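Local coordinates for uncharacterized protein (Exiguobacterium sibiricum, PDB 3B77) that is of unknown function but carries a bacterial pleckstrin-homology domain joined to a helical region that probably serves oligomerisation, at residues K116-I121 with F186-I191; G128-L132 with K177-K181; S36-E40 with H50-E54; Y64-Y68 with I94-Y99; C42-L46 with K181-Y187. All coordinates share one frame. Numbering follows the deposited sequence.

Contact 1 (K116-I121 with F186-I191)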
# COMPACT_ATOMS: atom_id res chain seq x y z
N LYS A 116 -50.11 15.26 -25.64
CA LYS A 116 -49.51 14.01 -26.11
C LYS A 116 -48.10 14.21 -26.63
O LYS A 116 -47.22 13.45 -26.28
CB LYS A 116 -50.36 13.34 -27.19
CG LYS A 116 -51.74 12.81 -26.73
CD LYS A 116 -52.41 12.06 -27.91
CE LYS A 116 -53.89 11.78 -27.75
NZ LYS A 116 -54.42 10.96 -28.92
N ALA A 117 -47.91 15.24 -27.46
CA ALA A 117 -46.59 15.55 -28.06
C ALA A 117 -45.51 15.78 -27.02
O ALA A 117 -44.45 15.16 -27.06
CB ALA A 117 -46.69 16.79 -29.00
N LEU A 118 -45.79 16.68 -26.08
CA LEU A 118 -44.86 17.02 -25.00
C LEU A 118 -44.50 15.80 -24.13
O LEU A 118 -43.34 15.59 -23.76
CB LEU A 118 -45.44 18.14 -24.14
CG LEU A 118 -45.53 19.50 -24.83
CD1 LEU A 118 -46.10 20.57 -23.88
CD2 LEU A 118 -44.14 19.89 -25.38
N LEU A 119 -45.51 14.98 -23.84
CA LEU A 119 -45.37 13.74 -23.08
C LEU A 119 -44.37 12.79 -23.79
O LEU A 119 -43.50 12.18 -23.18
CB LEU A 119 -46.76 13.11 -22.96
CG LEU A 119 -47.35 12.37 -21.77
CD1 LEU A 119 -47.20 13.10 -20.44
CD2 LEU A 119 -48.86 12.17 -22.10
N ALA A 120 -44.50 12.70 -25.11
CA ALA A 120 -43.65 11.87 -25.93
C ALA A 120 -42.22 12.43 -25.97
O ALA A 120 -41.25 11.67 -25.90
CB ALA A 120 -44.23 11.79 -27.33
N ILE A 121 -42.10 13.75 -26.06
CA ILE A 121 -40.77 14.40 -26.05
C ILE A 121 -40.08 14.15 -24.71
O ILE A 121 -38.94 13.71 -24.68
CB ILE A 121 -40.88 15.94 -26.32
CG1 ILE A 121 -41.41 16.21 -27.73
CG2 ILE A 121 -39.51 16.63 -26.15
CD1 ILE A 121 -41.73 17.68 -27.97
N PHE A 186 -42.24 14.37 -33.62
CA PHE A 186 -43.13 14.16 -32.49
C PHE A 186 -44.39 15.04 -32.55
O PHE A 186 -45.46 14.60 -32.18
CB PHE A 186 -42.39 14.38 -31.17
CG PHE A 186 -41.37 13.33 -30.90
CD1 PHE A 186 -40.17 13.33 -31.55
CD2 PHE A 186 -41.63 12.33 -30.00
CE1 PHE A 186 -39.24 12.35 -31.29
CE2 PHE A 186 -40.70 11.35 -29.76
CZ PHE A 186 -39.52 11.36 -30.40
N TYR A 187 -44.26 16.29 -32.99
CA TYR A 187 -45.42 17.14 -33.20
C TYR A 187 -46.17 16.69 -34.44
O TYR A 187 -47.39 16.68 -34.49
CB TYR A 187 -45.01 18.59 -33.36
CG TYR A 187 -44.49 19.22 -32.10
CD1 TYR A 187 -45.34 19.52 -31.06
CD2 TYR A 187 -43.15 19.55 -31.97
CE1 TYR A 187 -44.89 20.10 -29.90
CE2 TYR A 187 -42.68 20.14 -30.80
CZ TYR A 187 -43.56 20.41 -29.76
OH TYR A 187 -43.13 20.99 -28.56
N GLU A 188 -45.43 16.30 -35.47
CA GLU A 188 -46.00 15.81 -36.72
C GLU A 188 -46.91 14.62 -36.45
O GLU A 188 -47.98 14.53 -37.02
CB GLU A 188 -44.88 15.41 -37.68
CG GLU A 188 -45.11 15.75 -39.14
CD GLU A 188 -43.80 16.15 -39.87
OE1 GLU A 188 -42.69 15.75 -39.43
OE2 GLU A 188 -43.90 16.88 -40.88
N LYS A 189 -46.49 13.73 -35.56
CA LYS A 189 -47.22 12.50 -35.26
C LYS A 189 -48.56 12.73 -34.56
O LYS A 189 -49.53 12.04 -34.84
CB LYS A 189 -46.35 11.61 -34.40
CG LYS A 189 -46.88 10.21 -34.06
CD LYS A 189 -45.93 9.58 -33.07
CE LYS A 189 -46.11 8.11 -32.91
NZ LYS A 189 -45.18 7.34 -33.78
N TYR A 190 -48.59 13.71 -33.65
CA TYR A 190 -49.77 13.97 -32.83
C TYR A 190 -50.61 15.18 -33.21
O TYR A 190 -51.77 15.24 -32.83
CB TYR A 190 -49.37 14.13 -31.36
CG TYR A 190 -48.80 12.88 -30.74
CD1 TYR A 190 -49.61 11.77 -30.48
CD2 TYR A 190 -47.45 12.80 -30.40
CE1 TYR A 190 -49.10 10.62 -29.93
CE2 TYR A 190 -46.93 11.66 -29.84
CZ TYR A 190 -47.77 10.57 -29.60
OH TYR A 190 -47.29 9.41 -29.04
N ILE A 191 -50.04 16.15 -33.93
CA ILE A 191 -50.80 17.33 -34.35
C ILE A 191 -51.57 17.13 -35.67
O ILE A 191 -52.54 17.86 -35.92
CB ILE A 191 -49.93 18.59 -34.47
CG1 ILE A 191 -49.78 19.29 -33.12
CG2 ILE A 191 -50.56 19.57 -35.44
CD1 ILE A 191 -49.18 18.48 -32.06

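Contact 2 (G128-L132 with K177-K181)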
# COMPACT_ATOMS: atom_id res chain seq x y z
N GLY A 128 -33.02 8.91 -23.40
CA GLY A 128 -31.72 9.31 -23.87
C GLY A 128 -30.72 9.52 -22.74
O GLY A 128 -29.55 9.15 -22.88
N GLN A 129 -31.17 10.11 -21.64
CA GLN A 129 -30.26 10.31 -20.51
C GLN A 129 -29.78 8.99 -19.96
O GLN A 129 -28.63 8.88 -19.51
CB GLN A 129 -30.89 11.20 -19.40
CG GLN A 129 -30.90 12.72 -19.75
CD GLN A 129 -29.50 13.24 -20.22
OE1 GLN A 129 -28.55 13.35 -19.43
NE2 GLN A 129 -29.40 13.55 -21.54
N LYS A 130 -30.65 7.97 -19.98
CA LYS A 130 -30.27 6.64 -19.52
C LYS A 130 -29.22 6.02 -20.45
O LYS A 130 -28.30 5.37 -20.00
CB LYS A 130 -31.51 5.72 -19.40
CG LYS A 130 -32.54 6.07 -18.29
N MSE A 131 -29.39 6.23 -21.76
CA MSE A 131 -28.44 5.71 -22.75
C MSE A 131 -27.10 6.42 -22.67
O MSE A 131 -26.11 5.77 -22.81
CB MSE A 131 -28.98 5.86 -24.15
CG MSE A 131 -30.27 5.13 -24.39
SE MSE A 131 -30.15 3.18 -24.21
CE MSE A 131 -31.09 2.93 -22.49
N LEU A 132 -27.07 7.73 -22.40
CA LEU A 132 -25.80 8.43 -22.20
C LEU A 132 -25.00 7.78 -21.07
O LEU A 132 -23.80 7.56 -21.22
CB LEU A 132 -25.99 9.92 -21.83
CG LEU A 132 -26.01 10.95 -22.94
CD1 LEU A 132 -26.10 12.34 -22.31
CD2 LEU A 132 -24.78 10.82 -23.81
N LYS A 177 -26.28 11.91 -30.21
CA LYS A 177 -27.37 10.96 -30.41
C LYS A 177 -28.44 11.02 -29.34
O LYS A 177 -29.62 10.94 -29.65
CB LYS A 177 -26.83 9.55 -30.45
CG LYS A 177 -27.85 8.52 -30.85
CD LYS A 177 -27.16 7.23 -31.28
CE LYS A 177 -28.17 6.20 -31.77
NZ LYS A 177 -27.56 4.93 -32.30
N TRP A 178 -28.04 11.15 -28.07
CA TRP A 178 -28.96 11.06 -26.98
C TRP A 178 -29.39 12.42 -26.43
O TRP A 178 -30.17 12.47 -25.50
CB TRP A 178 -28.40 10.17 -25.85
CG TRP A 178 -27.93 8.85 -26.34
CD1 TRP A 178 -26.65 8.39 -26.36
CD2 TRP A 178 -28.72 7.85 -26.97
NE1 TRP A 178 -26.59 7.15 -26.96
CE2 TRP A 178 -27.85 6.79 -27.34
CE3 TRP A 178 -30.07 7.75 -27.27
CZ2 TRP A 178 -28.30 5.64 -27.94
CZ3 TRP A 178 -30.52 6.60 -27.87
CH2 TRP A 178 -29.63 5.56 -28.23
N ASN A 179 -28.83 13.51 -26.97
CA ASN A 179 -29.33 14.87 -26.76
C ASN A 179 -29.80 15.39 -28.10
O ASN A 179 -29.25 16.38 -28.59
CB ASN A 179 -28.25 15.83 -26.28
CG ASN A 179 -27.77 15.51 -24.92
OD1 ASN A 179 -28.48 15.70 -23.93
ND2 ASN A 179 -26.52 15.10 -24.84
N GLN A 180 -30.79 14.75 -28.70
CA GLN A 180 -31.25 15.17 -30.02
C GLN A 180 -31.83 16.59 -30.02
O GLN A 180 -32.39 17.07 -29.03
CB GLN A 180 -32.18 14.14 -30.64
CG GLN A 180 -33.64 14.19 -30.30
CD GLN A 180 -34.43 13.00 -30.96
OE1 GLN A 180 -34.01 11.83 -30.88
NE2 GLN A 180 -35.57 13.32 -31.59
N LYS A 181 -31.65 17.28 -31.13
CA LYS A 181 -32.06 18.67 -31.24
C LYS A 181 -33.49 18.84 -31.74
O LYS A 181 -34.23 19.69 -31.25
CB LYS A 181 -31.08 19.42 -32.17
CG LYS A 181 -29.83 19.85 -31.43
CD LYS A 181 -28.63 20.14 -32.31
CE LYS A 181 -27.61 21.04 -31.55
NZ LYS A 181 -27.56 20.81 -30.04

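Contact 3 (S36-E40 with H50-E54)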
# COMPACT_ATOMS: atom_id res chain seq x y z
N SER A 36 -52.22 34.52 -26.05
CA SER A 36 -53.03 35.17 -25.07
C SER A 36 -52.82 36.70 -25.19
O SER A 36 -52.02 37.20 -26.00
CB SER A 36 -52.66 34.66 -23.67
OG SER A 36 -52.36 35.71 -22.75
N LYS A 37 -53.58 37.43 -24.39
CA LYS A 37 -53.50 38.88 -24.34
C LYS A 37 -52.12 39.33 -23.90
O LYS A 37 -51.63 40.36 -24.36
CB LYS A 37 -54.56 39.39 -23.36
CG LYS A 37 -54.57 40.89 -23.05
CD LYS A 37 -55.72 41.25 -22.09
CE LYS A 37 -57.11 41.02 -22.71
NZ LYS A 37 -58.25 41.58 -21.91
N THR A 38 -51.49 38.56 -23.02
CA THR A 38 -50.21 38.91 -22.41
C THR A 38 -49.02 38.05 -22.87
O THR A 38 -47.88 38.49 -22.79
CB THR A 38 -50.32 38.84 -20.85
OG1 THR A 38 -51.00 37.64 -20.45
CG2 THR A 38 -51.11 40.03 -20.32
N ASP A 39 -49.26 36.84 -23.33
CA ASP A 39 -48.18 35.93 -23.71
C ASP A 39 -48.38 35.32 -25.08
O ASP A 39 -49.48 35.34 -25.62
CB ASP A 39 -48.06 34.80 -22.68
CG ASP A 39 -47.71 35.30 -21.29
OD1 ASP A 39 -48.64 35.75 -20.59
OD2 ASP A 39 -46.53 35.22 -20.89
N GLU A 40 -47.30 34.77 -25.62
CA GLU A 40 -47.33 34.03 -26.88
C GLU A 40 -46.39 32.82 -26.73
O GLU A 40 -45.21 32.98 -26.45
CB GLU A 40 -46.89 34.93 -28.00
CG GLU A 40 -47.44 34.54 -29.35
CD GLU A 40 -47.36 35.64 -30.40
OE1 GLU A 40 -47.83 36.77 -30.13
OE2 GLU A 40 -46.86 35.37 -31.51
N HIS A 50 -41.04 31.88 -26.29
CA HIS A 50 -42.05 32.47 -25.43
C HIS A 50 -41.80 33.96 -25.31
O HIS A 50 -40.73 34.40 -24.89
CB HIS A 50 -41.98 31.82 -24.06
CG HIS A 50 -42.83 32.49 -23.02
ND1 HIS A 50 -42.42 32.64 -21.72
CD2 HIS A 50 -44.06 33.04 -23.11
CE1 HIS A 50 -43.37 33.26 -21.04
NE2 HIS A 50 -44.38 33.51 -21.86
N LEU A 51 -42.82 34.72 -25.71
CA LEU A 51 -42.85 36.16 -25.58
C LEU A 51 -43.65 36.47 -24.30
O LEU A 51 -44.86 36.37 -24.30
CB LEU A 51 -43.54 36.76 -26.81
CG LEU A 51 -42.84 36.70 -28.18
CD1 LEU A 51 -42.52 35.25 -28.63
CD2 LEU A 51 -43.68 37.40 -29.24
N ASP A 52 -42.96 36.82 -23.22
CA ASP A 52 -43.59 37.00 -21.90
C ASP A 52 -43.98 38.44 -21.63
O ASP A 52 -43.11 39.30 -21.54
CB ASP A 52 -42.62 36.52 -20.80
CG ASP A 52 -43.18 36.62 -19.36
OD1 ASP A 52 -44.34 37.03 -19.11
OD2 ASP A 52 -42.42 36.26 -18.44
N GLY A 53 -45.28 38.70 -21.49
CA GLY A 53 -45.77 40.02 -21.13
C GLY A 53 -46.04 40.07 -19.63
O GLY A 53 -47.04 39.53 -19.15
N GLU A 54 -45.13 40.71 -18.90
CA GLU A 54 -45.25 40.87 -17.43
C GLU A 54 -45.95 42.20 -17.03
O GLU A 54 -45.74 42.71 -15.92
CB GLU A 54 -43.86 40.76 -16.79
CG GLU A 54 -42.92 41.94 -17.13
CD GLU A 54 -41.45 41.56 -17.23
OE1 GLU A 54 -41.10 40.37 -17.05
OE2 GLU A 54 -40.64 42.47 -17.52
O HOH W 1 -47.09 36.49 -18.41

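Contact 4 (Y64-Y68 with I94-Y99)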
# COMPACT_ATOMS: atom_id res chain seq x y z
N TYR A 64 -38.00 34.73 -24.56
CA TYR A 64 -37.25 33.55 -24.08
C TYR A 64 -37.13 32.52 -25.19
O TYR A 64 -37.98 32.47 -26.04
CB TYR A 64 -37.97 32.91 -22.90
CG TYR A 64 -37.94 33.78 -21.67
CD1 TYR A 64 -36.82 33.80 -20.84
CD2 TYR A 64 -39.02 34.60 -21.34
CE1 TYR A 64 -36.78 34.59 -19.72
CE2 TYR A 64 -38.98 35.39 -20.21
CZ TYR A 64 -37.84 35.38 -19.41
OH TYR A 64 -37.76 36.15 -18.27
N ARG A 65 -36.08 31.72 -25.18
CA ARG A 65 -35.92 30.63 -26.14
C ARG A 65 -35.26 29.43 -25.46
O ARG A 65 -34.12 29.54 -24.97
CB ARG A 65 -35.15 31.07 -27.37
CG ARG A 65 -34.33 29.94 -27.98
CD ARG A 65 -33.71 30.31 -29.28
NE ARG A 65 -34.64 29.94 -30.33
CZ ARG A 65 -34.54 28.86 -31.10
NH1 ARG A 65 -33.53 28.03 -31.00
NH2 ARG A 65 -35.46 28.62 -32.02
N TYR A 66 -35.98 28.31 -25.43
CA TYR A 66 -35.54 27.13 -24.71
C TYR A 66 -35.44 25.99 -25.71
O TYR A 66 -36.42 25.30 -25.95
CB TYR A 66 -36.51 26.77 -23.58
CG TYR A 66 -36.70 27.88 -22.56
CD1 TYR A 66 -35.67 28.26 -21.71
CD2 TYR A 66 -37.92 28.52 -22.43
CE1 TYR A 66 -35.83 29.28 -20.76
CE2 TYR A 66 -38.11 29.53 -21.48
CZ TYR A 66 -37.05 29.91 -20.65
OH TYR A 66 -37.22 30.92 -19.70
N PRO A 67 -34.27 25.81 -26.32
CA PRO A 67 -34.07 24.66 -27.20
C PRO A 67 -34.19 23.38 -26.40
O PRO A 67 -33.63 23.29 -25.31
CB PRO A 67 -32.63 24.85 -27.71
CG PRO A 67 -32.35 26.31 -27.53
CD PRO A 67 -33.05 26.65 -26.25
N TYR A 68 -34.94 22.42 -26.92
CA TYR A 68 -35.22 21.19 -26.17
C TYR A 68 -33.92 20.51 -25.75
O TYR A 68 -33.83 19.99 -24.60
CB TYR A 68 -36.06 20.21 -27.01
CG TYR A 68 -37.34 20.83 -27.55
CD1 TYR A 68 -38.20 21.53 -26.72
CD2 TYR A 68 -37.67 20.70 -28.89
CE1 TYR A 68 -39.38 22.10 -27.22
CE2 TYR A 68 -38.82 21.24 -29.39
CZ TYR A 68 -39.68 21.95 -28.56
OH TYR A 68 -40.82 22.51 -29.09
N ILE A 94 -39.67 23.06 -18.35
CA ILE A 94 -38.70 23.08 -19.44
C ILE A 94 -37.41 23.66 -18.85
O ILE A 94 -37.40 24.79 -18.34
CB ILE A 94 -39.25 23.82 -20.66
CG1 ILE A 94 -38.24 23.77 -21.79
CG2 ILE A 94 -39.65 25.26 -20.32
CD1 ILE A 94 -38.85 24.13 -23.11
N GLY A 95 -36.33 22.88 -18.91
CA GLY A 95 -35.18 23.17 -18.06
C GLY A 95 -35.80 22.89 -16.71
O GLY A 95 -36.40 21.83 -16.52
N GLY A 96 -35.73 23.84 -15.78
CA GLY A 96 -36.42 23.69 -14.50
C GLY A 96 -37.58 24.63 -14.34
O GLY A 96 -38.22 24.65 -13.28
N LYS A 97 -37.85 25.42 -15.38
CA LYS A 97 -38.89 26.45 -15.32
C LYS A 97 -40.31 25.87 -15.49
O LYS A 97 -40.57 25.08 -16.40
CB LYS A 97 -38.62 27.52 -16.39
CG LYS A 97 -39.43 28.84 -16.22
CD LYS A 97 -38.99 29.89 -17.24
CE LYS A 97 -39.83 31.15 -17.22
NZ LYS A 97 -39.41 32.04 -18.35
N HIS A 98 -41.21 26.28 -14.59
CA HIS A 98 -42.60 25.85 -14.58
C HIS A 98 -43.44 26.60 -15.59
O HIS A 98 -43.39 27.82 -15.66
CB HIS A 98 -43.19 26.06 -13.18
CG HIS A 98 -42.62 25.14 -12.15
ND1 HIS A 98 -41.28 25.17 -11.79
CD2 HIS A 98 -43.18 24.14 -11.43
CE1 HIS A 98 -41.06 24.23 -10.89
NE2 HIS A 98 -42.19 23.59 -10.66
N TYR A 99 -44.21 25.86 -16.39
CA TYR A 99 -45.11 26.45 -17.35
C TYR A 99 -46.48 25.92 -17.12
O TYR A 99 -46.68 24.72 -17.04
CB TYR A 99 -44.68 26.17 -18.79
CG TYR A 99 -43.76 27.24 -19.31
CD1 TYR A 99 -42.40 27.22 -19.02
CD2 TYR A 99 -44.25 28.29 -20.06
CE1 TYR A 99 -41.55 28.23 -19.48
CE2 TYR A 99 -43.40 29.31 -20.52
CZ TYR A 99 -42.06 29.27 -20.23
OH TYR A 99 -41.25 30.29 -20.68

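Contact 5 (C42-L46 with K181-Y187)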
# COMPACT_ATOMS: atom_id res chain seq x y z
N CYS A 42 -44.83 29.60 -28.46
CA CYS A 42 -44.57 29.06 -29.79
C CYS A 42 -43.75 27.80 -29.67
O CYS A 42 -42.63 27.86 -29.20
CB CYS A 42 -43.81 30.12 -30.57
SG CYS A 42 -43.44 29.77 -32.25
N PHE A 43 -44.33 26.67 -30.06
CA PHE A 43 -43.67 25.37 -30.00
C PHE A 43 -43.18 24.99 -31.38
O PHE A 43 -43.97 24.73 -32.27
CB PHE A 43 -44.62 24.30 -29.49
CG PHE A 43 -45.09 24.52 -28.08
CD1 PHE A 43 -46.18 25.34 -27.82
CD2 PHE A 43 -44.45 23.91 -27.02
CE1 PHE A 43 -46.63 25.54 -26.52
CE2 PHE A 43 -44.88 24.08 -25.74
CZ PHE A 43 -45.97 24.90 -25.47
N THR A 44 -41.86 24.94 -31.55
CA THR A 44 -41.23 24.59 -32.82
C THR A 44 -40.55 23.23 -32.68
O THR A 44 -40.57 22.62 -31.59
CB THR A 44 -40.13 25.62 -33.25
OG1 THR A 44 -38.91 25.35 -32.56
CG2 THR A 44 -40.57 27.06 -32.98
N ASN A 45 -39.98 22.75 -33.80
CA ASN A 45 -39.24 21.50 -33.81
C ASN A 45 -37.97 21.56 -32.97
O ASN A 45 -37.51 20.54 -32.49
CB ASN A 45 -38.88 21.07 -35.23
CG ASN A 45 -38.15 22.12 -35.99
OD1 ASN A 45 -38.46 23.30 -35.89
ND2 ASN A 45 -37.18 21.71 -36.77
N LEU A 46 -37.43 22.75 -32.76
CA LEU A 46 -36.20 22.92 -32.01
C LEU A 46 -36.36 23.47 -30.61
O LEU A 46 -35.49 23.20 -29.76
CB LEU A 46 -35.26 23.84 -32.77
CG LEU A 46 -34.97 23.52 -34.23
CD1 LEU A 46 -34.26 24.72 -34.87
CD2 LEU A 46 -34.18 22.19 -34.46
N LYS A 181 -31.65 17.28 -31.13
CA LYS A 181 -32.06 18.67 -31.24
C LYS A 181 -33.49 18.84 -31.74
O LYS A 181 -34.23 19.69 -31.25
CB LYS A 181 -31.08 19.42 -32.17
CG LYS A 181 -29.83 19.85 -31.43
CD LYS A 181 -28.63 20.14 -32.31
CE LYS A 181 -27.61 21.04 -31.55
NZ LYS A 181 -27.56 20.81 -30.04
N ASP A 182 -33.85 17.98 -32.69
CA ASP A 182 -35.08 18.08 -33.42
C ASP A 182 -36.15 17.05 -33.00
O ASP A 182 -35.90 15.84 -32.96
CB ASP A 182 -34.75 17.91 -34.91
CG ASP A 182 -35.80 18.44 -35.80
OD1 ASP A 182 -36.99 18.42 -35.45
OD2 ASP A 182 -35.43 18.88 -36.89
N PHE A 183 -37.34 17.56 -32.73
CA PHE A 183 -38.47 16.78 -32.28
C PHE A 183 -39.68 17.12 -33.13
O PHE A 183 -40.83 17.03 -32.66
CB PHE A 183 -38.75 17.11 -30.80
CG PHE A 183 -37.73 16.51 -29.85
CD1 PHE A 183 -37.87 15.21 -29.40
CD2 PHE A 183 -36.66 17.27 -29.38
CE1 PHE A 183 -36.95 14.68 -28.55
CE2 PHE A 183 -35.75 16.73 -28.50
CZ PHE A 183 -35.90 15.44 -28.08
N GLY A 184 -39.44 17.52 -34.37
CA GLY A 184 -40.53 17.83 -35.28
C GLY A 184 -41.46 16.64 -35.49
O GLY A 184 -42.68 16.78 -35.45
N SER A 185 -40.87 15.46 -35.66
CA SER A 185 -41.64 14.26 -35.95
C SER A 185 -42.58 13.93 -34.82
O SER A 185 -43.62 13.31 -35.03
CB SER A 185 -40.71 13.08 -36.24
OG SER A 185 -39.76 12.91 -35.21
N PHE A 186 -42.24 14.37 -33.62
CA PHE A 186 -43.13 14.16 -32.49
C PHE A 186 -44.39 15.04 -32.55
O PHE A 186 -45.46 14.60 -32.18
CB PHE A 186 -42.39 14.38 -31.17
CG PHE A 186 -41.37 13.33 -30.90
CD1 PHE A 186 -40.17 13.33 -31.55
CD2 PHE A 186 -41.63 12.33 -30.00
CE1 PHE A 186 -39.24 12.35 -31.29
CE2 PHE A 186 -40.70 11.35 -29.76
CZ PHE A 186 -39.52 11.36 -30.40
N TYR A 187 -44.26 16.29 -32.99
CA TYR A 187 -45.42 17.14 -33.20
C TYR A 187 -46.17 16.69 -34.44
O TYR A 187 -47.39 16.68 -34.49
CB TYR A 187 -45.01 18.59 -33.36
CG TYR A 187 -44.49 19.22 -32.10
CD1 TYR A 187 -45.34 19.52 -31.06
CD2 TYR A 187 -43.15 19.55 -31.97
CE1 TYR A 187 -44.89 20.10 -29.90
CE2 TYR A 187 -42.68 20.14 -30.80
CZ TYR A 187 -43.56 20.41 -29.76
OH TYR A 187 -43.13 20.99 -28.56
O HOH W 2 -33.30 21.63 -29.59

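Contact 1 (K116-I121 with F186-I191)
Ala117 shows how a small side chain can serve as a knob between two helices that run roughly antiparallel, their axes 145° apart and 8.8 Å at closest approach. Its methyl group sits in the hollow formed by Phe186, Tyr187, Tyr190 and Ile191, with CB 3.7 Å from Tyr187 CD1 and 4.3 Å from Ile191 CD1; the Ala117 and Tyr187 CA atoms come within 5.5 Å. This is knobs-into-holes packing, and it lays the short C-terminal helix 184-191 against helix 108-146, the helix that begins as the C-terminal helix of the PH domain. One turn on, Ala120 offers a second low bump: its CB meets the edge of the Phe186 ring at CD2, 3.8 Å away, and Tyr190 CE2 at 3.7 Å. The large side chains fill the flanks. Lys116 spreads its aliphatic root over a face of Tyr190, a CH-pi contact with CB 4.0 Å from the ring centroid, while its amine leads off towards the second subunit. On the other flank the end of Tyr187 rests against Leu118 and Ile121, Leu118 CD2 lying 3.5 Å and Ile121 CD1 3.6 Å from Tyr187 OH, which is hydrogen-bonded to Tyr68.

Contact 2 (G128-L132 with K177-K181)
A helical hairpin brings its two arms together here, with a Met-aromatic contact between them. Helix 108-146 forms the outgoing arm, helix 156-178 returns beside it, and Trp178 makes most of the contact with the outgoing arm. The second arm belongs to a YvbH-like region, whose family name points to oligomerisation; consistent with this, Trp178 also packs on Phe168 and Met131 on Tyr175 of the second subunit. Close approach is possible because residue 128 is glycine: the CA atoms of Gly128 and Trp178 are 4.5 Å apart, and a CB on Gly128 would clash with the carbonyl oxygen of Trp178. Gly128 O itself comes to 3.3 Å from Trp178 CB. The indole then lies beneath Met131, a selenomethionine in this crystal, whose CB stands over the face of the six-membered ring at 3.6 Å from its centroid, a CH-pi contact; the selenium is farther off, 5.0 Å from the same centroid. The indole nitrogen is hydrogen-bonded to His174, one turn back. Leu132 lies at the edge of the indole, its CG 3.8 Å from Trp178 CB and its CD1 3.8 Å from Asn179 ND2, a nitrogen that is hydrogen-bonded to the backbone oxygen of Tyr175 in the same chain.

Contact 3 (S36-E40 with H50-E54)
An antiparallel hairpin settles its backbone polar groups in pairs, as Glu40 and Leu51 illustrate. They form a hydrogen-bonded pair in which Leu51 N donates to Glu40 O at 3.0 Å and Glu40 N to Leu51 O at 3.2 Å. Side chains supply the next bond: His50 NE2 gives its proton to Asp39 OD2 at 2.9 Å, a His-carboxylate hydrogen bond joining the two strands. Asp39 and Asp52 bring like charges together, with Asp39 OD2 3.4 Å from Asp52 OD1, and water 1 bridges the pair, 2.8 Å from Asp39 OD1 and 2.9 Å from Asp52 OD1. Ser36 OG accepts from Thr38 N at 3.0 Å, an ST turn. The carboxylate of Glu40 finds its partner in the backbone of Ala18. Both strands lie inside the larger sheet of the PH domain: strand 39-44 has strand 30-35 on its other side, while strand 47-52 is bonded through His50 and Asp52 to strand 62-67.

Contact 4 (Y64-Y68 with I94-Y99)
Ile94 supplies the apolar centre. Its CD1 touches Tyr66 CB at 3.6 Å and lies at the edge of the Tyr68 ring, 4.5 Å from CD1, so that one aliphatic side chain meets two tyrosines of segment 64-68; Leu48 and Tyr71 pack on it too. Further out, the Tyr66 and Tyr99 rings meet, Tyr66 CE2 approaching Tyr99 CZ at 4.2 Å and Tyr99 OH at 3.3 Å. At the polar rim stands Lys97, whose fully extended side chain carries its amine into a group of tyrosines. NZ donates to Tyr66 OH at 2.8 Å and more weakly to Tyr99 OH at 3.4 Å, and it stands almost squarely over the Tyr64 ring, a cation-pi contact 3.7 Å from the centroid. Lys97 is placed for this by the type II' turn from Ile94 to Lys97, with Gly95 taking the positive phi that favours glycine. The two strands do not pair: 64-67 and 97-99 cross at -103°, 11.9 Å apart at closest approach, and meet through side chains alone. Such facing antiparallel sheets, packed nearly orthogonally around an apolar interior and capped by a C-terminal helix, are characteristic of the PH fold.

Contact 5 (C42-L46 with K181-Y187)
Unusually, a loop from far along the chain meets the tight bend of a hairpin backbone to backbone: Phe183 N donates to Asn45 O at 3.0 Å, and the CA atoms of Asn45 and Gly184 lie 4.2 Å apart. Glycine suits this spot, since a CB there would come tight against Asn45 CB. Two related turns shape the partners. Thr44 OG1, also hydrogen-bonded to Glu28, accepts from Leu46 N at 3.0 Å, an ST turn, while Asp182 OD1 accepts from Gly184 N at 2.8 Å, an Asx turn that leads into helix 184-191. The other oxygen, Asp182 OD2, takes a weak bond from Asn45 ND2 at 3.3 Å, Asn45 OD1 bonding to Lys29 N. Water 2 joins Leu46 O and Lys181 O, 2.7 Å from each. Deeper in, Tyr187 CZ packs 4.0 Å from Phe43 CB, and Tyr187 OH is hydrogen-bonded to Tyr68. Strand 39-44 and its turn belong to the PH-domain sheet, so helix 184-191 probably docks on the PH fold as an addition.

Overall arrangement
Read from the N terminus, the chain first closes contact 3, a short loop within the hairpin of strands 39-44 and 47-52. Contact 4 follows in series, linking the end of the larger sheet's strand 62-67 to the turn before strand 97-104 of the smaller sheet. Helix 108-146 then opens contacts 1 and 2, and contact 2 is nested inside contact 1. Contact 5 spans the longest loop: it encloses contacts 4 and 2 but crosses contacts 1 and 3. Contacts 1 and 5 share Phe186 and Tyr187, so the C-terminal helix ties sheet and long helix together. Tyr68 touches segments of contacts 1, 2 and 5, whereas contact 3 stays remote from contacts 1 and 2.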